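Local coordinates for protein putative xanthine dehydrogenase YAGS fad-binding subunit (Escherichia coli, PDB 5G5G) that probably oxidises aldehydes at a molybdenum centre carried by a pterin cytosine dinucleotide, as the large subunit of a periplasmic aldehyde oxidase of the xanthine dehydrogenase family, at residues P316-A328 and P352-I365. Sequence-based numbering, arbitrary orientation.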
loop_
_atom_site.group_PDB
_atom_site.type_symbol
_atom_site.label_atom_id
_atom_site.label_comp_id
_atom_site.label_asym_id
_atom_site.label_seq_id
_atom_site.Cartn_x
_atom_site.Cartn_y
_atom_site.Cartn_z
ATOM N N PRO C 316 23.151 -1.057 -6.523
ATOM C CA PRO C 316 22.488 -2.198 -7.147
ATOM C C PRO C 316 21.458 -2.829 -6.232
ATOM O O PRO C 316 21.431 -2.590 -5.034
ATOM C CB PRO C 316 23.622 -3.208 -7.376
ATOM C CG PRO C 316 24.730 -2.796 -6.464
ATOM C CD PRO C 316 24.544 -1.340 -6.123
ATOM N N GLU C 317 20.580 -3.622 -6.817
ATOM C CA GLU C 317 19.705 -4.500 -6.013
ATOM C C GLU C 317 20.485 -5.834 -5.796
ATOM O O GLU C 317 20.821 -6.557 -6.739
ATOM C CB GLU C 317 18.349 -4.680 -6.698
ATOM C CG GLU C 317 17.321 -5.507 -5.896
ATOM C CD GLU C 317 16.794 -4.876 -4.590
ATOM O OE1 GLU C 317 17.155 -3.728 -4.282
ATOM O OE2 GLU C 317 15.931 -5.485 -3.922
ATOM N N THR C 318 20.828 -6.100 -4.545
ATOM C CA THR C 318 21.840 -7.145 -4.205
ATOM C C THR C 318 21.203 -8.545 -4.241
ATOM O O THR C 318 21.220 -9.291 -3.255
ATOM C CB THR C 318 22.517 -6.833 -2.860
ATOM O OG1 THR C 318 21.537 -6.490 -1.878
ATOM C CG2 THR C 318 23.437 -5.643 -3.039
ATOM N N ALA C 319 20.748 -8.924 -5.424
ATOM C CA ALA C 319 19.935 -10.120 -5.571
ATOM C C ALA C 319 20.665 -11.480 -5.633
ATOM O O ALA C 319 19.999 -12.486 -5.718
ATOM C CB ALA C 319 19.029 -9.959 -6.783
ATOM N N VAL C 320 21.984 -11.509 -5.539
ATOM C CA VAL C 320 22.721 -12.782 -5.654
ATOM C C VAL C 320 23.291 -13.203 -4.326
ATOM O O VAL C 320 23.780 -14.308 -4.205
ATOM C CB VAL C 320 23.810 -12.728 -6.726
ATOM C CG1 VAL C 320 23.204 -12.307 -8.053
ATOM C CG2 VAL C 320 24.923 -11.775 -6.341
ATOM N N GLN C 321 23.250 -12.330 -3.320
ATOM C CA GLN C 321 23.921 -12.661 -2.054
ATOM C C GLN C 321 23.415 -13.928 -1.413
ATOM O O GLN C 321 24.238 -14.728 -0.943
ATOM C CB GLN C 321 23.877 -11.528 -1.004
ATOM C CG GLN C 321 24.299 -12.023 0.410
ATOM C CD GLN C 321 24.264 -10.938 1.488
ATOM O OE1 GLN C 321 25.314 -10.440 1.926
ATOM N NE2 GLN C 321 23.054 -10.578 1.923
ATOM N N GLN C 322 22.099 -14.154 -1.363
ATOM C CA GLN C 322 21.592 -15.341 -0.700
ATOM C C GLN C 322 22.082 -16.601 -1.354
ATOM O O GLN C 322 22.234 -17.633 -0.682
ATOM C CB GLN C 322 20.065 -15.439 -0.640
ATOM C CG GLN C 322 19.359 -15.825 -1.920
ATOM C CD GLN C 322 19.306 -14.676 -2.905
ATOM O OE1 GLN C 322 18.729 -13.632 -2.587
ATOM N NE2 GLN C 322 19.841 -14.873 -4.105
ATOM N N SER C 323 22.361 -16.517 -2.638
ATOM C CA SER C 323 22.813 -17.696 -3.361
ATOM C C SER C 323 24.226 -18.120 -2.967
ATOM O O SER C 323 24.677 -19.230 -3.356
ATOM C CB SER C 323 22.714 -17.458 -4.871
ATOM O OG SER C 323 21.372 -17.206 -5.208
ATOM N N GLU C 324 24.945 -17.240 -2.271
ATOM C CA GLU C 324 26.265 -17.541 -1.776
ATOM C C GLU C 324 26.216 -18.370 -0.516
ATOM O O GLU C 324 27.245 -18.952 -0.141
ATOM C CB GLU C 324 27.079 -16.264 -1.483
ATOM C CG GLU C 324 27.241 -15.432 -2.776
ATOM C CD GLU C 324 27.769 -14.014 -2.612
ATOM O OE1 GLU C 324 28.021 -13.561 -1.462
ATOM O OE2 GLU C 324 27.886 -13.326 -3.664
ATOM N N LEU C 325 25.080 -18.417 0.153
ATOM C CA LEU C 325 24.990 -19.012 1.518
ATOM C C LEU C 325 23.878 -20.034 1.703
ATOM O O LEU C 325 23.938 -20.854 2.635
ATOM C CB LEU C 325 24.744 -17.881 2.558
ATOM C CG LEU C 325 25.946 -16.999 2.786
ATOM C CD1 LEU C 325 25.575 -15.742 3.581
ATOM C CD2 LEU C 325 27.078 -17.727 3.467
ATOM N N LEU C 326 22.844 -19.991 0.877
ATOM C CA LEU C 326 21.671 -20.779 1.188
ATOM C C LEU C 326 21.863 -22.273 0.926
ATOM O O LEU C 326 21.505 -23.051 1.783
ATOM C CB LEU C 326 20.427 -20.241 0.470
ATOM C CG LEU C 326 19.043 -20.822 0.873
ATOM C CD1 LEU C 326 18.821 -20.830 2.374
ATOM C CD2 LEU C 326 17.927 -20.018 0.214
ATOM N N TYR C 327 22.421 -22.685 -0.217
ATOM C CA TYR C 327 22.495 -24.101 -0.528
ATOM C C TYR C 327 23.940 -24.547 -0.697
ATOM O O TYR C 327 24.791 -23.750 -1.044
ATOM C CB TYR C 327 21.687 -24.457 -1.764
ATOM C CG TYR C 327 20.243 -24.083 -1.606
ATOM C CD1 TYR C 327 19.457 -24.758 -0.734
ATOM C CD2 TYR C 327 19.694 -23.044 -2.346
ATOM C CE1 TYR C 327 18.110 -24.424 -0.550
ATOM C CE2 TYR C 327 18.325 -22.711 -2.202
ATOM C CZ TYR C 327 17.546 -23.403 -1.305
ATOM O OH TYR C 327 16.222 -23.087 -1.095
ATOM N N ALA C 328 24.206 -25.815 -0.360
ATOM C CA ALA C 328 25.487 -26.409 -0.599
ATOM C C ALA C 328 25.789 -26.452 -2.109
ATOM O O ALA C 328 24.871 -26.353 -2.957
ATOM C CB ALA C 328 25.566 -27.812 -0.019
ATOM N N PRO C 352 15.927 -5.762 0.848
ATOM C CA PRO C 352 16.602 -5.440 -0.396
ATOM C C PRO C 352 17.547 -6.573 -0.769
ATOM O O PRO C 352 18.254 -7.117 0.111
ATOM C CB PRO C 352 17.416 -4.176 -0.077
ATOM C CG PRO C 352 17.300 -3.986 1.379
ATOM C CD PRO C 352 16.180 -4.772 1.906
ATOM N N GLY C 353 17.476 -6.933 -2.036
ATOM C CA GLY C 353 18.290 -8.010 -2.566
ATOM C C GLY C 353 17.659 -9.370 -2.348
ATOM O O GLY C 353 17.380 -10.080 -3.326
ATOM N N GLU C 354 17.452 -9.796 -1.086
ATOM C CA GLU C 354 16.879 -11.123 -0.864
ATOM C C GLU C 354 15.464 -11.254 -1.378
ATOM O O GLU C 354 15.082 -12.297 -1.908
ATOM C CB GLU C 354 16.934 -11.527 0.628
ATOM C CG GLU C 354 18.210 -12.261 0.994
ATOM C CD GLU C 354 19.402 -11.375 1.210
ATOM O OE1 GLU C 354 19.298 -10.136 1.216
ATOM O OE2 GLU C 354 20.488 -11.959 1.388
ATOM N N ALA C 355 14.648 -10.210 -1.272
ATOM C CA ALA C 355 13.263 -10.403 -1.750
ATOM C C ALA C 355 13.253 -10.804 -3.260
ATOM O O ALA C 355 12.743 -11.855 -3.618
ATOM C CB ALA C 355 12.398 -9.177 -1.451
ATOM N N PRO C 356 13.863 -10.000 -4.154
ATOM C CA PRO C 356 13.878 -10.412 -5.567
ATOM C C PRO C 356 14.804 -11.576 -5.862
ATOM O O PRO C 356 14.497 -12.416 -6.748
ATOM C CB PRO C 356 14.276 -9.125 -6.316
ATOM C CG PRO C 356 15.099 -8.349 -5.303
ATOM C CD PRO C 356 14.436 -8.638 -3.979
ATOM N N GLY C 357 15.897 -11.711 -5.121
ATOM C CA GLY C 357 16.798 -12.842 -5.352
ATOM C C GLY C 357 16.119 -14.165 -5.111
ATOM O O GLY C 357 16.276 -15.098 -5.900
ATOM N N LEU C 358 15.407 -14.282 -3.988
ATOM C CA LEU C 358 14.635 -15.505 -3.697
ATOM C C LEU C 358 13.437 -15.651 -4.588
ATOM O O LEU C 358 13.017 -16.780 -4.852
ATOM C CB LEU C 358 14.206 -15.535 -2.212
ATOM C CG LEU C 358 15.402 -15.671 -1.258
ATOM C CD1 LEU C 358 14.986 -15.239 0.140
ATOM C CD2 LEU C 358 15.870 -17.118 -1.218
ATOM N N MET C 359 12.881 -14.540 -5.078
ATOM C CA MET C 359 11.782 -14.651 -6.070
ATOM C C MET C 359 12.249 -15.453 -7.316
ATOM O O MET C 359 11.464 -16.210 -7.877
ATOM C CB MET C 359 11.266 -13.297 -6.494
ATOM C CG MET C 359 10.338 -12.660 -5.473
ATOM S SD MET C 359 9.995 -10.915 -5.706
ATOM C CE MET C 359 8.692 -11.007 -6.913
ATOM N N ALA C 360 13.516 -15.312 -7.667
ATOM C CA ALA C 360 14.152 -16.100 -8.729
ATOM C C ALA C 360 14.689 -17.458 -8.234
ATOM O O ALA C 360 14.337 -18.488 -8.818
ATOM C CB ALA C 360 15.247 -15.300 -9.391
ATOM N N LEU C 361 15.590 -17.454 -7.243
ATOM C CA LEU C 361 16.247 -18.662 -6.838
ATOM C C LEU C 361 15.273 -19.774 -6.443
ATOM O O LEU C 361 15.495 -20.961 -6.788
ATOM C CB LEU C 361 17.248 -18.394 -5.677
ATOM C CG LEU C 361 17.899 -19.593 -5.027
ATOM C CD1 LEU C 361 18.777 -20.295 -6.080
ATOM C CD2 LEU C 361 18.733 -19.121 -3.855
ATOM N N GLU C 362 14.216 -19.412 -5.713
ATOM C CA GLU C 362 13.287 -20.416 -5.166
ATOM C C GLU C 362 12.319 -20.996 -6.206
ATOM O O GLU C 362 11.828 -22.104 -6.032
ATOM C CB GLU C 362 12.562 -19.841 -3.933
ATOM C CG GLU C 362 13.546 -19.555 -2.816
ATOM C CD GLU C 362 14.245 -20.824 -2.308
ATOM O OE1 GLU C 362 13.523 -21.757 -1.878
ATOM O OE2 GLU C 362 15.530 -20.888 -2.315
ATOM N N ILE C 363 12.157 -20.313 -7.335
ATOM C CA ILE C 363 11.527 -20.984 -8.519
ATOM C C ILE C 363 12.541 -21.928 -9.155
ATOM O O ILE C 363 12.192 -23.054 -9.485
ATOM C CB ILE C 363 10.983 -19.998 -9.591
ATOM C CG1 ILE C 363 9.926 -19.077 -8.993
ATOM C CG2 ILE C 363 10.452 -20.755 -10.785
ATOM C CD1 ILE C 363 9.398 -17.979 -9.926
ATOM N N ALA C 364 13.770 -21.467 -9.382
ATOM C CA ALA C 364 14.823 -22.280 -9.997
ATOM C C ALA C 364 15.040 -23.578 -9.247
ATOM O O ALA C 364 15.147 -24.653 -9.845
ATOM C CB ALA C 364 16.143 -21.497 -10.159
ATOM N N ILE C 365 15.024 -23.507 -7.910
ATOM C CA ILE C 365 15.190 -24.705 -7.104
ATOM C C ILE C 365 13.989 -25.646 -7.315
ATOM O O ILE C 365 14.170 -26.859 -7.415
ATOM C CB ILE C 365 15.350 -24.307 -5.606
ATOM C CG1 ILE C 365 16.727 -23.621 -5.337
ATOM C CG2 ILE C 365 15.189 -25.501 -4.651
ATOM C CD1 ILE C 365 17.949 -24.461 -5.564
HETATM O O HOH W 1 21.263 -8.169 0.289
#
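Glu-317 reaches the start of helix 354-372 and takes the backbone N-H of Gly-353, the N-cap residue: N to OE2 is 2.8 Å and nearly straight (171°), with the donor standing well above the carboxylate plane. The chain bends at CG (chi2 67°), which lays OE2 against CG of Pro-356, and the same oxygen has a salt bridge to Arg-282. Further along, Glu-354 is shared three ways. Its OE2 accepts NE2 of Gln-321 at 3.0 Å on the syn lone pair, within the plane of the amide; its OE1 pairs with Arg-440 and also accepts from a water that sits 2.8 Å from OG1 of Thr-318. Gln-322 spends both hydrogens of NE2 on its own loop, giving one to O of Ala-319 at 2.9 Å and the other to OG of Ser-323, itself bonded to His-304. That fixes the amide over Gly-357, where a bare CA lets the loop come close: Ala-319 O lies 3.2 Å from Gly-357 CA. Leu-326, Leu-358 and Leu-361 fill the middle. At the far end the Tyr-327 hydroxyl donates to OE2 of Glu-362 at 2.6 Å, ring and carboxylate nearly coplanar, while Arg-380 holds OE1. Every buried carboxylate here thus has an arginine besides its bond across the contact, which probably keeps all three ionised and ties the loop to a helix that begins beside Pro-352, at the molybdenum site.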